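Side-chain contacts in manganese-dependent inorganic pyrophosphatase (Methanocaldococcus jannaschii, PDB 2EB0), which catalyses the manganese-dependent hydrolysis of diphosphate (inorganic pyrophosphate) to two phosphates: residues Ser228-Ile233 against Glu262-Gly267; Ser17-Ala22 against Ala137-Ser142; His88-Leu93 against Phe206-Lys211. All coordinates share one frame; numbering follows the deposited sequence.

In the fold
The three contacts sample both parts of this two-domain enzyme. Interaction 2 lies in the DHH domain, where two helices pack together; interaction 1 lies in the DHHA2 domain, where a helix covers the mixed sheet; interaction 3 bridges the two. The centres of interactions 1 and 2 are about 33 Å apart, and that of interaction 3 is about 24 Å from the first and 25 Å from the second. Along the chain, interactions 2 and 3 alternate their segments, and interaction 1 follows both. Interactions 1 and 3 reach the same sheet, at strands 260-267 and 204-208. Helices 12-25 and 134-148 of interaction 2 and loop 88-93 of interaction 3 each carry a ligand of the same manganese ion.

Interaction 1: residues Ser228-Ile233 against Glu262-Gly267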
loop_
_atom_site.group_PDB
_atom_site.type_symbol
_atom_site.label_atom_id
_atom_site.label_comp_id
_atom_site.label_asym_id
_atom_site.label_seq_id
_atom_site.Cartn_x
_atom_site.Cartn_y
_atom_site.Cartn_z
ATOM N N SER B 228 -11.057 24.528 -29.548
ATOM C CA SER B 228 -11.208 25.957 -29.797
ATOM C C SER B 228 -10.797 26.772 -28.571
ATOM O O SER B 228 -10.760 28.003 -28.614
ATOM C CB SER B 228 -12.660 26.281 -30.169
ATOM O OG SER B 228 -13.548 26.015 -29.094
ATOM N N LYS B 229 -10.498 26.079 -27.478
ATOM C CA LYS B 229 -10.082 26.723 -26.239
ATOM C C LYS B 229 -8.665 26.275 -25.887
ATOM O O LYS B 229 -8.070 26.760 -24.928
ATOM C CB LYS B 229 -11.037 26.343 -25.106
ATOM C CG LYS B 229 -12.467 26.797 -25.321
ATOM C CD LYS B 229 -13.390 26.256 -24.236
ATOM C CE LYS B 229 -14.842 26.643 -24.484
ATOM N NZ LYS B 229 -15.773 25.971 -23.533
ATOM N N LYS B 230 -8.134 25.353 -26.684
ATOM C CA LYS B 230 -6.789 24.803 -26.483
ATOM C C LYS B 230 -5.733 25.885 -26.226
ATOM O O LYS B 230 -4.934 25.782 -25.291
ATOM C CB LYS B 230 -6.384 23.978 -27.710
ATOM C CG LYS B 230 -5.223 23.019 -27.483
ATOM C CD LYS B 230 -4.701 22.436 -28.790
ATOM C CE LYS B 230 -5.801 21.782 -29.617
ATOM N NZ LYS B 230 -6.454 20.640 -28.922
ATOM N N GLU B 231 -5.741 26.915 -27.067
ATOM C CA GLU B 231 -4.804 28.028 -26.968
ATOM C C GLU B 231 -4.895 28.704 -25.605
ATOM O O GLU B 231 -3.906 28.797 -24.874
ATOM C CB GLU B 231 -5.102 29.040 -28.075
ATOM C CG GLU B 231 -4.235 30.282 -28.067
ATOM C CD GLU B 231 -4.612 31.249 -29.178
ATOM O OE1 GLU B 231 -3.997 32.332 -29.263
ATOM O OE2 GLU B 231 -5.526 30.924 -29.967
ATOM N N ASP B 232 -6.090 29.170 -25.259
ATOM C CA ASP B 232 -6.290 29.835 -23.981
ATOM C C ASP B 232 -5.927 28.917 -22.825
ATOM O O ASP B 232 -5.335 29.367 -21.838
ATOM C CB ASP B 232 -7.743 30.296 -23.835
ATOM C CG ASP B 232 -8.124 31.348 -24.856
ATOM O OD1 ASP B 232 -7.364 32.329 -25.012
ATOM O OD2 ASP B 232 -9.187 31.195 -25.497
ATOM N N ILE B 233 -6.282 27.637 -22.946
ATOM C CA ILE B 233 -5.976 26.658 -21.901
ATOM C C ILE B 233 -4.464 26.544 -21.711
ATOM O O ILE B 233 -3.972 26.513 -20.577
ATOM C CB ILE B 233 -6.557 25.253 -22.240
ATOM C CG1 ILE B 233 -8.087 25.278 -22.120
ATOM C CG2 ILE B 233 -5.987 24.205 -21.295
ATOM C CD1 ILE B 233 -8.759 23.974 -22.472
ATOM N N GLU B 262 -5.026 13.984 -26.444
ATOM C CA GLU B 262 -4.093 14.957 -26.985
ATOM C C GLU B 262 -3.416 15.495 -25.738
ATOM O O GLU B 262 -4.069 16.079 -24.878
ATOM C CB GLU B 262 -4.810 16.103 -27.699
ATOM C CG GLU B 262 -3.850 17.029 -28.430
ATOM C CD GLU B 262 -4.504 18.309 -28.923
ATOM O OE1 GLU B 262 -5.646 18.254 -29.429
ATOM O OE2 GLU B 262 -3.862 19.375 -28.820
ATOM N N ALA B 263 -2.115 15.282 -25.622
ATOM C CA ALA B 263 -1.406 15.764 -24.453
ATOM C C ALA B 263 -0.787 17.133 -24.675
ATOM O O ALA B 263 -0.063 17.339 -25.643
ATOM C CB ALA B 263 -0.326 14.771 -24.059
ATOM N N LEU B 264 -1.092 18.068 -23.782
ATOM C CA LEU B 264 -0.515 19.409 -23.841
ATOM C C LEU B 264 0.672 19.330 -22.891
ATOM O O LEU B 264 0.520 18.907 -21.742
ATOM C CB LEU B 264 -1.501 20.461 -23.344
ATOM C CG LEU B 264 -2.851 20.602 -24.052
ATOM C CD1 LEU B 264 -3.570 21.826 -23.496
ATOM C CD2 LEU B 264 -2.653 20.753 -25.549
ATOM N N VAL B 265 1.850 19.733 -23.360
ATOM C CA VAL B 265 3.046 19.645 -22.535
ATOM C C VAL B 265 3.652 20.994 -22.168
ATOM O O VAL B 265 4.018 21.785 -23.036
ATOM C CB VAL B 265 4.105 18.767 -23.229
ATOM C CG1 VAL B 265 5.296 18.549 -22.305
ATOM C CG2 VAL B 265 3.488 17.432 -23.613
ATOM N N VAL B 266 3.762 21.240 -20.866
ATOM C CA VAL B 266 4.302 22.491 -20.354
ATOM C C VAL B 266 5.428 22.256 -19.346
ATOM O O VAL B 266 5.261 21.509 -18.371
ATOM C CB VAL B 266 3.200 23.314 -19.660
ATOM C CG1 VAL B 266 3.663 24.751 -19.478
ATOM C CG2 VAL B 266 1.916 23.253 -20.470
ATOM N N GLY B 267 6.570 22.903 -19.575
ATOM C CA GLY B 267 7.700 22.753 -18.673
ATOM C C GLY B 267 8.760 21.788 -19.180
ATOM O O GLY B 267 9.338 21.983 -20.249
#
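Helix 230-243 lies against a face of the mixed sheet of the DHHA2 domain, and Lys230 in its first turn meets Glu262 of strand 260-267 in a salt bridge. The two side chains come from opposite directions. Lys230 runs out from the helix with CG anti to the backbone N (chi1 -162°), then bends at both chi3 and chi4, which brings its ammonium group back onto the carboxylate. Lys230 NZ is 2.6 Å from Glu262 OE1, on the syn side and 27° out of the carboxylate plane. OE2 also has a weak hydrogen bond to Ser284 OG. This helix makes the crossover of a beta-alpha-beta unit between parallel strands 211-220 and 248-255, with strand 260-267 next in the sheet. Beneath the ion pair Leu264 spreads its two methyls: CD2 lies 3.9 Å from CG of Lys230, and CD1 lies 4.0 Å from CG2 of Ile233, about one turn after Lys230. Lysine suits this partly exposed site, its methylenes lying on Leu264 while its charge reaches Glu262. With an alanine here, the carboxylate would probably lose its cationic mate and Leu264 CD2 part of its cover. Ile233, buried, also packs on Pro195 and Ile199 of helix 195-201.

Interaction 2: residues Ser17-Ala22 against Ala137-Ser142; sequences SAIVLA and AGLLLS
Val20 and Ile19 of helix 12-25 present a ridge of branched side chains to Leu139 and Leu140 of helix 134-148, and the contact is wholly apolar. The axes of the two six-residue segments approach to 9.6 Å and run roughly antiparallel, with a signed crossing angle of -143°. The tightest fit is methyl into fork: CD2 of Leu140 pushes against the isopropyl group of Val20, 3.6 Å from its CG2 and 3.8 Å from its CG1. With CG1 anti to the backbone N (chi1 -177°), Val20 turns both of its methyls to this leucine. Leu139 supplies the second bump. Its CD1 methyl rests in the shallow hollow between the two branches of Ile19, 3.9 Å from CG2 and 4.1 Å from CD1, and the two side chains cross at about a right angle. Beta-branched Val20 and Ile19 suit the ridge because their close-set branches form hollows into which the longer leucines can push a single methyl. CG2 of Val20 in turn lies between the methyls that the two leucines send forward.

Helix 12-25 is the crossover of a beta-alpha-beta unit in the DHH domain, joining parallel strands 2-5 and 28-31. Its N-terminal turn carries Asp13 and helix 134-148 carries Asp147 near its C-terminal end, both ligands of one manganese ion. Ser17, whose CB points away from helix 134-148, hydrogen-bonds through OG to Asp13 OD2 as a second-shell partner. Behind Leu139, Ser142 OG donates to Gly138 O over 2.6 Å, from the opposite face of that carbonyl to Ser142 N, so the small serine satisfies its buried hydroxyl within its own helix.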
loop_
_atom_site.group_PDB
_atom_site.type_symbol
_atom_site.label_atom_id
_atom_site.label_comp_id
_atom_site.label_asym_id
_atom_site.label_seq_id
_atom_site.Cartn_x
_atom_site.Cartn_y
_atom_site.Cartn_z
ATOM N N SER B 17 -17.685 6.746 -3.335
ATOM C CA SER B 17 -16.929 5.879 -2.437
ATOM C C SER B 17 -16.862 6.419 -1.012
ATOM O O SER B 17 -16.826 5.651 -0.057
ATOM C CB SER B 17 -15.516 5.660 -2.971
ATOM O OG SER B 17 -15.544 4.898 -4.166
ATOM N N ALA B 18 -16.836 7.738 -0.868
ATOM C CA ALA B 18 -16.786 8.351 0.456
ATOM C C ALA B 18 -18.116 8.147 1.168
ATOM O O ALA B 18 -18.160 7.782 2.342
ATOM C CB ALA B 18 -16.490 9.847 0.336
ATOM N N ILE B 19 -19.198 8.395 0.441
ATOM C CA ILE B 19 -20.543 8.260 0.984
ATOM C C ILE B 19 -20.860 6.814 1.368
ATOM O O ILE B 19 -21.272 6.539 2.493
ATOM C CB ILE B 19 -21.598 8.779 -0.047
ATOM C CG1 ILE B 19 -21.582 10.304 -0.071
ATOM C CG2 ILE B 19 -22.986 8.268 0.296
ATOM C CD1 ILE B 19 -22.408 10.899 -1.175
ATOM N N VAL B 20 -20.652 5.897 0.432
ATOM C CA VAL B 20 -20.952 4.491 0.658
ATOM C C VAL B 20 -20.089 3.865 1.757
ATOM O O VAL B 20 -20.606 3.160 2.619
ATOM C CB VAL B 20 -20.826 3.702 -0.667
ATOM C CG1 VAL B 20 -21.213 2.239 -0.465
ATOM C CG2 VAL B 20 -21.733 4.349 -1.720
ATOM N N LEU B 21 -18.789 4.140 1.756
ATOM C CA LEU B 21 -17.937 3.565 2.787
ATOM C C LEU B 21 -18.301 4.152 4.148
ATOM O O LEU B 21 -18.329 3.438 5.150
ATOM C CB LEU B 21 -16.456 3.806 2.475
ATOM C CG LEU B 21 -15.458 3.062 3.373
ATOM C CD1 LEU B 21 -15.779 1.574 3.380
ATOM C CD2 LEU B 21 -14.031 3.294 2.869
ATOM N N ALA B 22 -18.595 5.448 4.178
ATOM C CA ALA B 22 -18.984 6.110 5.420
ATOM C C ALA B 22 -20.244 5.445 5.964
ATOM O O ALA B 22 -20.391 5.263 7.170
ATOM C CB ALA B 22 -19.243 7.575 5.173
ATOM N N ALA B 137 -26.422 1.798 -4.152
ATOM C CA ALA B 137 -25.983 0.858 -5.181
ATOM C C ALA B 137 -25.856 1.649 -6.489
ATOM O O ALA B 137 -24.974 1.386 -7.311
ATOM C CB ALA B 137 -26.993 -0.267 -5.343
ATOM N N GLY B 138 -26.741 2.628 -6.654
ATOM C CA GLY B 138 -26.718 3.467 -7.837
ATOM C C GLY B 138 -25.468 4.325 -7.901
ATOM O O GLY B 138 -24.946 4.570 -8.986
ATOM N N LEU B 139 -24.986 4.795 -6.750
ATOM C CA LEU B 139 -23.778 5.623 -6.727
ATOM C C LEU B 139 -22.554 4.802 -7.093
ATOM O O LEU B 139 -21.695 5.257 -7.847
ATOM C CB LEU B 139 -23.532 6.241 -5.349
ATOM C CG LEU B 139 -24.513 7.226 -4.721
ATOM C CD1 LEU B 139 -23.813 7.852 -3.523
ATOM C CD2 LEU B 139 -24.944 8.310 -5.708
ATOM N N LEU B 140 -22.469 3.597 -6.538
ATOM C CA LEU B 140 -21.343 2.722 -6.818
ATOM C C LEU B 140 -21.329 2.418 -8.303
ATOM O O LEU B 140 -20.270 2.383 -8.938
ATOM C CB LEU B 140 -21.457 1.421 -6.027
ATOM C CG LEU B 140 -21.325 1.500 -4.506
ATOM C CD1 LEU B 140 -21.365 0.072 -3.934
ATOM C CD2 LEU B 140 -20.026 2.203 -4.126
ATOM N N LEU B 141 -22.522 2.193 -8.847
ATOM C CA LEU B 141 -22.687 1.901 -10.262
ATOM C C LEU B 141 -22.176 3.078 -11.072
ATOM O O LEU B 141 -21.401 2.912 -12.006
ATOM C CB LEU B 141 -24.162 1.672 -10.591
ATOM C CG LEU B 141 -24.475 1.559 -12.088
ATOM C CD1 LEU B 141 -23.558 0.541 -12.745
ATOM C CD2 LEU B 141 -25.938 1.159 -12.261
ATOM N N SER B 142 -22.629 4.269 -10.708
ATOM C CA SER B 142 -22.224 5.485 -11.404
ATOM C C SER B 142 -20.708 5.667 -11.324
ATOM O O SER B 142 -20.061 6.038 -12.307
ATOM C CB SER B 142 -22.919 6.697 -10.783
ATOM O OG SER B 142 -24.313 6.478 -10.701
#

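Interaction 3: residues His88-Leu93 against Phe206-Lys211; sequences HHKVGL and FDFNGK. With MN (manganese (II) ion), chain E.
Lys90 lies in an irregular, largely extended loop after strand 81-87, and faces Phe206 and Phe208, alternate residues of strand 204-208, which reverses into strand 211-220 through a type I' turn. Phe208 and Lys211 close this turn with two backbone bonds. Asn209 and Gly210 both take positive phi angles, a conformation that asparagine tolerates well; at Gly210 a side chain would be pressed against the preceding carbonyl oxygen.

Across the contact the touching atom is CE of Lys90. It lies 4.2 Å from CD2 of Phe206, approached obliquely, and 4.4 Å from CE1 of Phe208, at the edge of that ring near its plane. The lysine chain is extended through chi2 and chi3, then bends at its last torsion (chi4 69°) and turns Lys90 NZ aside from the rings to a water oxygen 2.9 Å away. That water, in plane at the edge of the Phe206 ring, is 3.0 Å from the backbone O of Asp207, so it links the two segments. Lys90 thus uses its hydrocarbon against the aromatic rings and its ammonium group for polar partners; Glu69 and Glu302 are long, weak ion-pair partners.

The Asp87-His88-His89 signature that names the DHH family spans the end of strand 81-87 and the start of the loop, whereas the phenylalanines belong to the DHHA2 domain, so the contact spans the two domains, between which family II pyrophosphatases hold their active site. His88 NE2 binds manganese at 2.3 Å, with Asp13, Asp66 and Asp147 as the other protein ligands, and its ND1 is hydrogen-bonded to Val106 O, which, with the metal bond, helps to fix the rotation of the imidazole. Next along the loop, Val91 N is hydrogen-bonded to Thr95 OG1 of the second subunit, and Lys90 packs on that same threonine.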
loop_
_atom_site.group_PDB
_atom_site.type_symbol
_atom_site.label_atom_id
_atom_site.label_comp_id
_atom_site.label_asym_id
_atom_site.label_seq_id
_atom_site.Cartn_x
_atom_site.Cartn_y
_atom_site.Cartn_z
ATOM N N HIS B 88 -7.366 2.548 -5.573
ATOM C CA HIS B 88 -7.060 1.769 -6.758
ATOM C C HIS B 88 -5.992 2.497 -7.580
ATOM O O HIS B 88 -5.858 2.296 -8.784
ATOM C CB HIS B 88 -8.319 1.483 -7.594
ATOM C CG HIS B 88 -8.914 2.687 -8.252
ATOM N ND1 HIS B 88 -9.177 2.736 -9.605
ATOM C CD2 HIS B 88 -9.367 3.854 -7.739
ATOM C CE1 HIS B 88 -9.769 3.878 -9.897
ATOM N NE2 HIS B 88 -9.899 4.573 -8.781
ATOM N N HIS B 89 -5.232 3.350 -6.909
ATOM C CA HIS B 89 -4.145 4.069 -7.559
ATOM C C HIS B 89 -2.857 3.476 -7.017
ATOM O O HIS B 89 -2.889 2.596 -6.156
ATOM C CB HIS B 89 -4.188 5.563 -7.230
ATOM C CG HIS B 89 -5.404 6.260 -7.745
ATOM N ND1 HIS B 89 -6.619 6.215 -7.094
ATOM C CD2 HIS B 89 -5.603 6.994 -8.866
ATOM C CE1 HIS B 89 -7.516 6.892 -7.792
ATOM N NE2 HIS B 89 -6.925 7.374 -8.873
ATOM N N LYS B 90 -1.731 3.948 -7.534
ATOM C CA LYS B 90 -0.419 3.494 -7.085
ATOM C C LYS B 90 -0.251 3.951 -5.636
ATOM O O LYS B 90 -0.970 4.836 -5.183
ATOM C CB LYS B 90 0.672 4.157 -7.930
ATOM C CG LYS B 90 0.785 5.660 -7.684
ATOM C CD LYS B 90 1.547 6.343 -8.806
ATOM C CE LYS B 90 1.849 7.798 -8.481
ATOM N NZ LYS B 90 2.858 7.926 -7.389
ATOM N N VAL B 91 0.690 3.358 -4.911
ATOM C CA VAL B 91 0.929 3.787 -3.542
ATOM C C VAL B 91 1.780 5.059 -3.612
ATOM O O VAL B 91 2.856 5.067 -4.217
ATOM C CB VAL B 91 1.689 2.727 -2.724
ATOM C CG1 VAL B 91 1.988 3.280 -1.339
ATOM C CG2 VAL B 91 0.855 1.451 -2.619
ATOM N N GLY B 92 1.287 6.136 -3.012
ATOM C CA GLY B 92 2.027 7.382 -3.032
ATOM C C GLY B 92 2.182 7.992 -1.654
ATOM O O GLY B 92 2.752 9.070 -1.520
ATOM N N LEU B 93 1.678 7.307 -0.633
ATOM C CA LEU B 93 1.761 7.800 0.740
ATOM C C LEU B 93 2.442 6.816 1.666
ATOM O O LEU B 93 2.068 5.650 1.707
ATOM C CB LEU B 93 0.364 8.065 1.323
ATOM C CG LEU B 93 -0.445 9.312 0.970
ATOM C CD1 LEU B 93 -1.734 9.310 1.783
ATOM C CD2 LEU B 93 0.362 10.569 1.276
ATOM N N PHE B 206 1.264 15.733 -8.374
ATOM C CA PHE B 206 2.095 14.611 -7.927
ATOM C C PHE B 206 3.497 15.039 -7.536
ATOM O O PHE B 206 3.946 16.145 -7.854
ATOM C CB PHE B 206 2.284 13.555 -9.028
ATOM C CG PHE B 206 1.011 13.001 -9.590
ATOM C CD1 PHE B 206 0.240 13.749 -10.479
ATOM C CD2 PHE B 206 0.588 11.721 -9.241
ATOM C CE1 PHE B 206 -0.937 13.233 -11.014
ATOM C CE2 PHE B 206 -0.586 11.190 -9.764
ATOM C CZ PHE B 206 -1.355 11.946 -10.655
ATOM N N ASP B 207 4.188 14.131 -6.857
ATOM C CA ASP B 207 5.568 14.350 -6.477
ATOM C C ASP B 207 6.321 13.195 -7.131
ATOM O O ASP B 207 6.193 12.045 -6.707
ATOM C CB ASP B 207 5.756 14.286 -4.965
ATOM C CG ASP B 207 7.198 14.547 -4.551
ATOM O OD1 ASP B 207 7.556 14.273 -3.385
ATOM O OD2 ASP B 207 7.977 15.036 -5.393
ATOM N N PHE B 208 7.076 13.497 -8.180
ATOM C CA PHE B 208 7.845 12.473 -8.875
ATOM C C PHE B 208 9.329 12.647 -8.603
ATOM O O PHE B 208 9.985 13.488 -9.227
ATOM C CB PHE B 208 7.628 12.534 -10.393
ATOM C CG PHE B 208 6.243 12.160 -10.836
ATOM C CD1 PHE B 208 5.408 11.399 -10.023
ATOM C CD2 PHE B 208 5.785 12.542 -12.092
ATOM C CE1 PHE B 208 4.141 11.026 -10.458
ATOM C CE2 PHE B 208 4.520 12.172 -12.535
ATOM C CZ PHE B 208 3.696 11.416 -11.720
ATOM N N ASN B 209 9.853 11.854 -7.675
ATOM C CA ASN B 209 11.272 11.920 -7.340
ATOM C C ASN B 209 11.666 13.376 -7.037
ATOM O O ASN B 209 12.592 13.924 -7.630
ATOM C CB ASN B 209 12.079 11.366 -8.521
ATOM C CG ASN B 209 13.502 11.027 -8.154
ATOM O OD1 ASN B 209 13.786 10.615 -7.033
ATOM N ND2 ASN B 209 14.406 11.173 -9.113
ATOM N N GLY B 210 10.929 13.994 -6.120
ATOM C CA GLY B 210 11.203 15.365 -5.733
ATOM C C GLY B 210 10.648 16.447 -6.646
ATOM O O GLY B 210 10.652 17.623 -6.277
ATOM N N LYS B 211 10.162 16.070 -7.826
ATOM C CA LYS B 211 9.631 17.055 -8.769
ATOM C C LYS B 211 8.115 17.222 -8.716
ATOM O O LYS B 211 7.361 16.248 -8.628
ATOM C CB LYS B 211 10.045 16.697 -10.196
ATOM C CG LYS B 211 11.546 16.590 -10.405
ATOM C CD LYS B 211 12.253 17.909 -10.148
ATOM C CE LYS B 211 13.723 17.811 -10.501
ATOM N NZ LYS B 211 13.908 17.513 -11.950
HETATM MN MN MN E . -11.257 6.483 -8.829
HETATM O O HOH W 1 3.584 10.673 -7.047
#